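Local coordinates for acetyl-CoA C-acetyltransferase (Syntrophomonas wolfei subsp. wolfei, PDB 7N7Z), which probably catalyses the thiolase reaction, the reversible condensation of two acetyl-CoA molecules to acetoacetyl-CoA and free CoA, at residues B[292-303]-B[386-397]; B[311-322]-B[343-354]. All coordinates share one frame; numbering follows the deposited sequence.

Contact 1. Residues B[292-303]-B[386-397]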
# COMPACT_ATOMS: atom_id res chain seq x y z
N MET B 292 1.03 10.43 -31.46
CA MET B 292 -0.41 10.57 -31.28
C MET B 292 -0.87 12.01 -31.48
O MET B 292 -2.03 12.24 -31.84
CB MET B 292 -0.82 10.08 -29.89
CG MET B 292 0.05 10.59 -28.74
SD MET B 292 -0.20 12.33 -28.35
CE MET B 292 -1.85 12.28 -27.66
N GLY B 293 0.01 12.98 -31.25
CA GLY B 293 -0.39 14.37 -31.31
C GLY B 293 -0.96 14.79 -32.66
O GLY B 293 -1.76 15.73 -32.73
N LEU B 294 -0.57 14.10 -33.72
CA LEU B 294 -1.00 14.47 -35.07
C LEU B 294 -2.39 13.93 -35.43
O LEU B 294 -2.83 14.14 -36.56
CB LEU B 294 0.01 13.97 -36.10
CG LEU B 294 1.47 14.35 -35.82
CD1 LEU B 294 2.41 13.61 -36.76
CD2 LEU B 294 1.66 15.85 -35.94
N GLY B 295 -3.07 13.27 -34.50
CA GLY B 295 -4.37 12.70 -34.76
C GLY B 295 -5.36 13.67 -35.38
O GLY B 295 -6.04 13.35 -36.36
N PRO B 296 -5.47 14.87 -34.82
CA PRO B 296 -6.40 15.86 -35.40
C PRO B 296 -6.12 16.16 -36.86
O PRO B 296 -7.04 16.54 -37.59
CB PRO B 296 -6.20 17.09 -34.51
CG PRO B 296 -5.69 16.55 -33.21
CD PRO B 296 -4.85 15.37 -33.58
N ALA B 297 -4.87 16.01 -37.31
CA ALA B 297 -4.55 16.28 -38.71
C ALA B 297 -5.13 15.22 -39.64
O ALA B 297 -5.19 15.46 -40.85
CB ALA B 297 -3.04 16.37 -38.89
N VAL B 298 -5.53 14.07 -39.12
CA VAL B 298 -6.18 13.04 -39.92
C VAL B 298 -7.66 12.91 -39.59
O VAL B 298 -8.44 12.49 -40.46
CB VAL B 298 -5.46 11.68 -39.76
CG1 VAL B 298 -4.07 11.74 -40.37
CG2 VAL B 298 -5.39 11.26 -38.30
N ALA B 299 -8.09 13.26 -38.38
CA ALA B 299 -9.50 13.18 -38.03
C ALA B 299 -10.28 14.35 -38.61
O ALA B 299 -11.40 14.17 -39.10
CB ALA B 299 -9.66 13.13 -36.51
N MET B 300 -9.72 15.56 -38.55
CA MET B 300 -10.44 16.73 -39.05
C MET B 300 -10.77 16.61 -40.54
O MET B 300 -11.93 16.83 -40.91
CB MET B 300 -9.64 17.99 -38.76
CG MET B 300 -9.61 18.38 -37.29
SD MET B 300 -8.33 19.60 -36.94
CE MET B 300 -9.10 21.08 -37.59
N PRO B 301 -9.83 16.28 -41.42
CA PRO B 301 -10.21 16.11 -42.84
C PRO B 301 -11.22 15.00 -43.04
O PRO B 301 -12.08 15.11 -43.93
CB PRO B 301 -8.87 15.78 -43.53
CG PRO B 301 -7.81 16.23 -42.58
CD PRO B 301 -8.39 16.06 -41.21
N LYS B 302 -11.15 13.93 -42.25
CA LYS B 302 -12.07 12.81 -42.43
C LYS B 302 -13.51 13.22 -42.13
O LYS B 302 -14.40 13.02 -42.96
CB LYS B 302 -11.65 11.64 -41.54
CG LYS B 302 -12.44 10.37 -41.77
CD LYS B 302 -11.84 9.19 -41.02
CE LYS B 302 -12.91 8.18 -40.63
NZ LYS B 302 -12.36 7.11 -39.75
N VAL B 303 -13.75 13.79 -40.95
CA VAL B 303 -15.11 14.19 -40.59
C VAL B 303 -15.65 15.19 -41.59
O VAL B 303 -16.85 15.18 -41.92
CB VAL B 303 -15.14 14.74 -39.15
CG1 VAL B 303 -14.37 16.05 -39.05
CG2 VAL B 303 -16.58 14.92 -38.68
N SER B 386 -12.07 18.96 -32.35
CA SER B 386 -11.24 17.79 -32.53
C SER B 386 -10.13 17.81 -31.48
O SER B 386 -9.86 18.84 -30.86
CB SER B 386 -10.64 17.73 -33.94
OG SER B 386 -9.87 16.56 -34.12
N LEU B 387 -9.50 16.65 -31.29
CA LEU B 387 -8.43 16.54 -30.31
C LEU B 387 -7.69 15.23 -30.51
O LEU B 387 -8.29 14.22 -30.89
CB LEU B 387 -8.98 16.64 -28.87
CG LEU B 387 -9.69 15.42 -28.29
CD1 LEU B 387 -9.80 15.56 -26.78
CD2 LEU B 387 -11.06 15.22 -28.91
N CYS B 388 -6.39 15.26 -30.24
CA CYS B 388 -5.57 14.06 -30.27
C CYS B 388 -5.89 13.18 -29.07
O CYS B 388 -6.54 13.60 -28.11
CB CYS B 388 -4.09 14.42 -30.29
SG CYS B 388 -3.48 15.11 -28.73
N VAL B 389 -5.42 11.94 -29.12
CA VAL B 389 -5.72 10.95 -28.09
C VAL B 389 -4.47 10.13 -27.81
O VAL B 389 -3.75 9.73 -28.73
CB VAL B 389 -6.88 10.02 -28.52
CG1 VAL B 389 -6.87 8.73 -27.71
CG2 VAL B 389 -8.20 10.73 -28.38
N GLY B 390 -4.20 9.89 -26.53
CA GLY B 390 -3.15 8.98 -26.14
C GLY B 390 -3.35 7.62 -26.78
O GLY B 390 -4.41 7.01 -26.63
N GLY B 391 -2.34 7.14 -27.50
CA GLY B 391 -2.43 5.93 -28.27
C GLY B 391 -2.62 6.17 -29.76
O GLY B 391 -2.12 5.38 -30.57
N GLY B 392 -3.33 7.23 -30.12
CA GLY B 392 -3.45 7.62 -31.52
C GLY B 392 -4.87 7.86 -31.99
O GLY B 392 -5.10 8.78 -32.79
N SER B 393 -5.82 7.07 -31.51
CA SER B 393 -7.19 7.14 -32.02
C SER B 393 -7.83 8.48 -31.70
O SER B 393 -8.52 8.62 -30.68
CB SER B 393 -8.03 6.00 -31.43
OG SER B 393 -7.57 4.74 -31.90
N ALA B 394 -7.63 9.47 -32.57
CA ALA B 394 -8.16 10.81 -32.36
C ALA B 394 -9.59 10.92 -32.91
O ALA B 394 -10.08 10.04 -33.62
CB ALA B 394 -7.26 11.85 -33.02
N MET B 395 -10.24 12.03 -32.57
CA MET B 395 -11.64 12.24 -32.94
C MET B 395 -11.84 13.67 -33.40
O MET B 395 -11.07 14.57 -33.08
CB MET B 395 -12.58 11.94 -31.76
CG MET B 395 -12.95 10.47 -31.62
SD MET B 395 -14.15 10.19 -30.31
CE MET B 395 -15.68 10.32 -31.23
N ALA B 396 -12.91 13.86 -34.17
CA ALA B 396 -13.35 15.17 -34.62
C ALA B 396 -14.86 15.13 -34.82
O ALA B 396 -15.42 14.07 -35.12
CB ALA B 396 -12.65 15.60 -35.91
N SER B 397 -15.50 16.28 -34.65
CA SER B 397 -16.95 16.36 -34.78
C SER B 397 -17.33 17.72 -35.33
O SER B 397 -16.62 18.71 -35.11
CB SER B 397 -17.65 16.11 -33.43
OG SER B 397 -17.14 16.98 -32.43
O HOH W 1 -4.21 10.89 -31.94

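Contact 2. Residues B[311-322]-B[343-354]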
# COMPACT_ATOMS: atom_id res chain seq x y z
N TYR B 311 -13.01 22.85 -45.00
CA TYR B 311 -12.48 23.41 -43.76
C TYR B 311 -12.94 24.85 -43.57
O TYR B 311 -13.39 25.24 -42.49
CB TYR B 311 -10.95 23.34 -43.76
CG TYR B 311 -10.33 24.07 -42.59
CD1 TYR B 311 -10.34 23.51 -41.32
CD2 TYR B 311 -9.76 25.32 -42.76
CE1 TYR B 311 -9.78 24.18 -40.25
CE2 TYR B 311 -9.20 25.99 -41.69
CZ TYR B 311 -9.22 25.42 -40.44
OH TYR B 311 -8.67 26.08 -39.37
N GLU B 312 -12.83 25.66 -44.63
CA GLU B 312 -13.21 27.07 -44.56
C GLU B 312 -14.69 27.27 -44.27
O GLU B 312 -15.10 28.41 -44.00
CB GLU B 312 -12.84 27.78 -45.87
CG GLU B 312 -13.37 27.12 -47.14
CD GLU B 312 -12.46 26.02 -47.66
OE1 GLU B 312 -11.53 25.61 -46.93
OE2 GLU B 312 -12.67 25.55 -48.80
N ASP B 313 -15.51 26.22 -44.33
CA ASP B 313 -16.93 26.36 -44.02
C ASP B 313 -17.18 26.48 -42.52
O ASP B 313 -18.18 27.08 -42.11
CB ASP B 313 -17.71 25.17 -44.58
CG ASP B 313 -17.72 25.13 -46.09
OD1 ASP B 313 -17.53 26.19 -46.72
OD2 ASP B 313 -17.92 24.03 -46.65
N VAL B 314 -16.29 25.93 -41.70
CA VAL B 314 -16.50 25.95 -40.25
C VAL B 314 -16.25 27.35 -39.73
O VAL B 314 -15.21 27.96 -40.00
CB VAL B 314 -15.58 24.92 -39.57
CG1 VAL B 314 -15.95 24.77 -38.10
CG2 VAL B 314 -15.66 23.58 -40.29
N ASP B 315 -17.21 27.87 -38.95
CA ASP B 315 -17.10 29.23 -38.44
C ASP B 315 -16.15 29.33 -37.26
O ASP B 315 -15.54 30.39 -37.05
CB ASP B 315 -18.48 29.76 -38.04
CG ASP B 315 -19.41 29.92 -39.23
OD1 ASP B 315 -18.92 30.16 -40.35
OD2 ASP B 315 -20.65 29.82 -39.03
N TYR B 316 -16.00 28.26 -36.48
CA TYR B 316 -15.11 28.30 -35.32
C TYR B 316 -14.69 26.87 -34.98
O TYR B 316 -15.48 25.94 -35.12
CB TYR B 316 -15.79 28.96 -34.12
CG TYR B 316 -14.92 28.98 -32.88
CD1 TYR B 316 -13.79 29.78 -32.81
CD2 TYR B 316 -15.23 28.19 -31.78
CE1 TYR B 316 -13.00 29.80 -31.68
CE2 TYR B 316 -14.45 28.20 -30.64
CZ TYR B 316 -13.33 29.01 -30.60
OH TYR B 316 -12.54 29.03 -29.47
N TRP B 317 -13.44 26.73 -34.54
CA TRP B 317 -12.86 25.44 -34.21
C TRP B 317 -12.38 25.44 -32.77
O TRP B 317 -11.82 26.44 -32.29
CB TRP B 317 -11.68 25.11 -35.12
CG TRP B 317 -12.05 24.55 -36.46
CD1 TRP B 317 -12.14 25.23 -37.64
CD2 TRP B 317 -12.38 23.19 -36.76
NE1 TRP B 317 -12.50 24.39 -38.65
CE2 TRP B 317 -12.65 23.12 -38.14
CE3 TRP B 317 -12.47 22.02 -36.00
CZ2 TRP B 317 -13.01 21.94 -38.78
CZ3 TRP B 317 -12.82 20.84 -36.64
CH2 TRP B 317 -13.09 20.81 -38.01
N GLU B 318 -12.58 24.32 -32.08
CA GLU B 318 -11.98 24.06 -30.77
C GLU B 318 -11.06 22.86 -30.94
O GLU B 318 -11.52 21.71 -30.89
CB GLU B 318 -13.03 23.82 -29.70
CG GLU B 318 -13.57 25.07 -29.04
CD GLU B 318 -12.61 25.67 -28.04
OE1 GLU B 318 -12.27 24.99 -27.04
OE2 GLU B 318 -12.18 26.83 -28.24
N VAL B 319 -9.77 23.11 -31.14
CA VAL B 319 -8.77 22.07 -31.28
C VAL B 319 -7.95 22.06 -29.99
O VAL B 319 -7.19 22.99 -29.72
CB VAL B 319 -7.87 22.29 -32.50
CG1 VAL B 319 -6.82 21.20 -32.59
CG2 VAL B 319 -8.72 22.32 -33.77
N ASN B 320 -8.10 21.00 -29.20
CA ASN B 320 -7.41 20.91 -27.93
C ASN B 320 -5.90 20.96 -28.13
O ASN B 320 -5.35 20.19 -28.92
CB ASN B 320 -7.80 19.62 -27.20
CG ASN B 320 -7.25 19.56 -25.79
OD1 ASN B 320 -7.46 20.47 -24.99
ND2 ASN B 320 -6.53 18.48 -25.48
N GLU B 321 -5.24 21.87 -27.42
CA GLU B 321 -3.79 21.98 -27.45
C GLU B 321 -3.23 21.14 -26.31
O GLU B 321 -3.21 21.57 -25.15
CB GLU B 321 -3.35 23.44 -27.33
CG GLU B 321 -3.95 24.39 -28.36
CD GLU B 321 -3.80 25.85 -27.96
OE1 GLU B 321 -3.57 26.12 -26.77
OE2 GLU B 321 -3.90 26.72 -28.85
N ALA B 322 -2.78 19.92 -26.63
CA ALA B 322 -2.14 19.09 -25.62
C ALA B 322 -0.72 19.57 -25.33
O ALA B 322 -0.31 19.66 -24.16
CB ALA B 322 -2.12 17.63 -26.07
N ASP B 343 -6.68 27.88 -39.52
CA ASP B 343 -7.15 29.26 -39.38
C ASP B 343 -7.13 29.62 -37.90
O ASP B 343 -8.10 29.40 -37.17
CB ASP B 343 -8.54 29.41 -39.98
CG ASP B 343 -8.96 30.86 -40.12
OD1 ASP B 343 -8.29 31.74 -39.53
OD2 ASP B 343 -9.97 31.13 -40.80
N PHE B 344 -6.01 30.19 -37.46
CA PHE B 344 -5.89 30.60 -36.06
C PHE B 344 -6.85 31.73 -35.70
O PHE B 344 -7.14 31.93 -34.52
CB PHE B 344 -4.45 31.04 -35.77
CG PHE B 344 -3.50 29.89 -35.54
CD1 PHE B 344 -3.53 29.17 -34.36
CD2 PHE B 344 -2.59 29.54 -36.52
CE1 PHE B 344 -2.67 28.12 -34.15
CE2 PHE B 344 -1.72 28.48 -36.32
CZ PHE B 344 -1.76 27.77 -35.13
N SER B 345 -7.35 32.47 -36.70
CA SER B 345 -8.32 33.52 -36.44
C SER B 345 -9.71 32.97 -36.14
O SER B 345 -10.58 33.74 -35.72
CB SER B 345 -8.40 34.47 -37.64
OG SER B 345 -9.30 33.99 -38.62
N LYS B 346 -9.94 31.68 -36.36
CA LYS B 346 -11.22 31.04 -36.08
C LYS B 346 -11.00 29.74 -35.32
O LYS B 346 -11.72 28.75 -35.51
CB LYS B 346 -12.00 30.78 -37.36
CG LYS B 346 -12.25 32.03 -38.19
CD LYS B 346 -13.49 31.89 -39.06
CE LYS B 346 -13.36 30.73 -40.04
NZ LYS B 346 -13.88 31.08 -41.40
N THR B 347 -10.00 29.72 -34.44
CA THR B 347 -9.65 28.52 -33.69
C THR B 347 -9.10 28.91 -32.33
O THR B 347 -8.24 29.78 -32.24
CB THR B 347 -8.61 27.68 -34.45
OG1 THR B 347 -9.14 27.28 -35.72
CG2 THR B 347 -8.22 26.44 -33.65
N ASN B 348 -9.60 28.26 -31.28
CA ASN B 348 -9.12 28.47 -29.92
C ASN B 348 -8.96 29.96 -29.62
O ASN B 348 -7.85 30.46 -29.47
CB ASN B 348 -7.79 27.74 -29.71
CG ASN B 348 -7.90 26.25 -29.94
OD1 ASN B 348 -8.96 25.66 -29.75
ND2 ASN B 348 -6.80 25.63 -30.35
N HIS B 349 -10.09 30.67 -29.52
CA HIS B 349 -10.04 32.11 -29.29
C HIS B 349 -9.66 32.45 -27.86
O HIS B 349 -9.04 33.48 -27.61
CB HIS B 349 -11.39 32.74 -29.62
CG HIS B 349 -11.63 32.94 -31.09
ND1 HIS B 349 -12.89 33.10 -31.62
CD2 HIS B 349 -10.77 33.01 -32.13
CE1 HIS B 349 -12.80 33.26 -32.93
NE2 HIS B 349 -11.53 33.21 -33.26
N ASN B 350 -10.03 31.59 -26.91
CA ASN B 350 -9.95 31.90 -25.49
C ASN B 350 -9.04 30.92 -24.75
O ASN B 350 -9.29 30.56 -23.60
CB ASN B 350 -11.34 31.91 -24.88
CG ASN B 350 -12.29 32.86 -25.59
OD1 ASN B 350 -11.95 34.01 -25.85
ND2 ASN B 350 -13.47 32.36 -25.93
N GLY B 351 -7.98 30.49 -25.41
CA GLY B 351 -7.08 29.51 -24.84
C GLY B 351 -7.62 28.10 -24.94
O GLY B 351 -8.81 27.87 -25.15
N SER B 352 -6.71 27.13 -24.79
CA SER B 352 -7.09 25.73 -24.86
C SER B 352 -6.35 24.93 -23.78
O SER B 352 -6.11 25.44 -22.68
CB SER B 352 -6.80 25.17 -26.25
OG SER B 352 -7.50 23.96 -26.47
N GLY B 353 -5.99 23.69 -24.09
CA GLY B 353 -5.41 22.82 -23.08
C GLY B 353 -4.17 23.39 -22.41
O GLY B 353 -3.94 23.15 -21.23
N ILE B 354 -3.36 24.13 -23.16
CA ILE B 354 -2.12 24.65 -22.60
C ILE B 354 -2.42 25.72 -21.55
O ILE B 354 -1.78 25.77 -20.49
CB ILE B 354 -1.21 25.19 -23.71
CG1 ILE B 354 -0.72 24.04 -24.60
CG2 ILE B 354 -0.02 25.93 -23.11
CD1 ILE B 354 -0.16 24.50 -25.94

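Contact 1. Residues B[292-303]-B[386-397]
Pro296, Ala299 and Val303 of helix 296-303 lie on the strands of the hairpin 386-397, a helix-on-sheet layer in the C-terminal half of the thiolase fold. The helix axis runs 34° from the direction of strand 394-397 and 6.9 Å from it, and small side chains permit so close an approach. Ala299 CB sits 3.9 Å from Ala396 CB, whose methyl also takes Val303 CG1. Where the chain enters the helix, Gly295 CA lies only 3.5 Å from Ala394 CB, and a side chain at Gly295 would run into that methyl. The proline ring is laid against the end of the other strand and the residue after it, with Pro296 CG 3.3 Å from Cys388 N and Pro296 CD against Cys388 CB. Met300 CG rests on Ser386 CB, while the hydroxyl of Ser386 turns back into its own hairpin and donates to Met395 O, which also receives Leu387 N.

Polar links are made through water. A single water lies between the 3-10 turn and the hairpin, accepting from Val389 N and lying close to Met292 O and Gly392 O; it ties the type II turn Val389-Gly392 to the 292-294 turn.

Cys388, predicted to be the proton acceptor in catalysis, is held from this side by Met292 and Pro296. Met292 CB lies 3.2 Å from Val389 O, and bends at chi2 and chi3 (72° and 69°) then fold the chain back over the start of the type II turn, so that Met292 CE, the terminal methyl, meets Cys388 SG at 3.4 Å.

Contact 2. Residues B[311-322]-B[343-354]
Tyr316 reaches across to the 346-349 backbone, and its side chain can be followed outward atom by atom. From CB the chain turns CG anti to the backbone N (chi1 178°), and CG comes near Lys346 O, which sends the ring along the neighbouring segment. CD1 passes Lys346 O and His349 CE1; Tyr316 CE1 comes over one face of the imidazole, 3.3 Å from His349 ND1, the two ring planes inclined at 42°. The imidazole is itself fixed, NE2 donating to Ser345 O and ND1 bonded to Glu374 of helix 360-378. At the tip, Tyr316 OH accepts from His349 N (2.9 Å, 167°), which lies in the plane of the ring, and donates to the anti lone pair of Glu318 OE2. A phenylalanine here would probably leave His349 N and Glu318 OE2 each without this partner, and the loop at 349 less firmly held.

Around this side chain the backbones join at one beta bridge, Trp317 with Thr347: Trp317 N donates to Lys346 O, and Asn348 N to Trp317 O at 3.0 Å. Asn348 then carries the pairing on with its side chain. Asn348 OD1 accepts from Val319 N and Asn348 ND2 donates to Val319 O (2.7 Å), so the amide grips both backbone polar groups of one residue. Beyond it Ser352 OG takes Glu321 N. At the opposite end Tyr311 OH receives Asp343 N in a nearly straight bond of 2.7 Å, and the aliphatic part of Lys346 lies along the carbonyls of Val314 and Asp315.

A loop that imitates an edge strand thus flanks strand 316-319, the outermost on this side of the chain's central sheet, in the C-terminal half of the thiolase fold and leading toward the predicted active-site His358.

In the fold
The centres of the two contacts are 14 Å apart, and both belong to the C-terminal half of the thiolase fold. Along the chain 311-322 and 343-354 are nested between 292-303 and 386-397, so contact 1 closes the loop that holds contact 2. Both reach one mixed sheet, where strand 316-319 runs parallel to its neighbour 382-387: Ser386 N and O probably bond to Glu318 O and Asn320 N. Helix 296-307 packs on both, Met300 CE reaching Trp317 CE3. Leu387 also meets Asn320, close to His358, while Ala322 approaches Cys388; the two contacts therefore bring strand ends together beside the predicted catalytic residues.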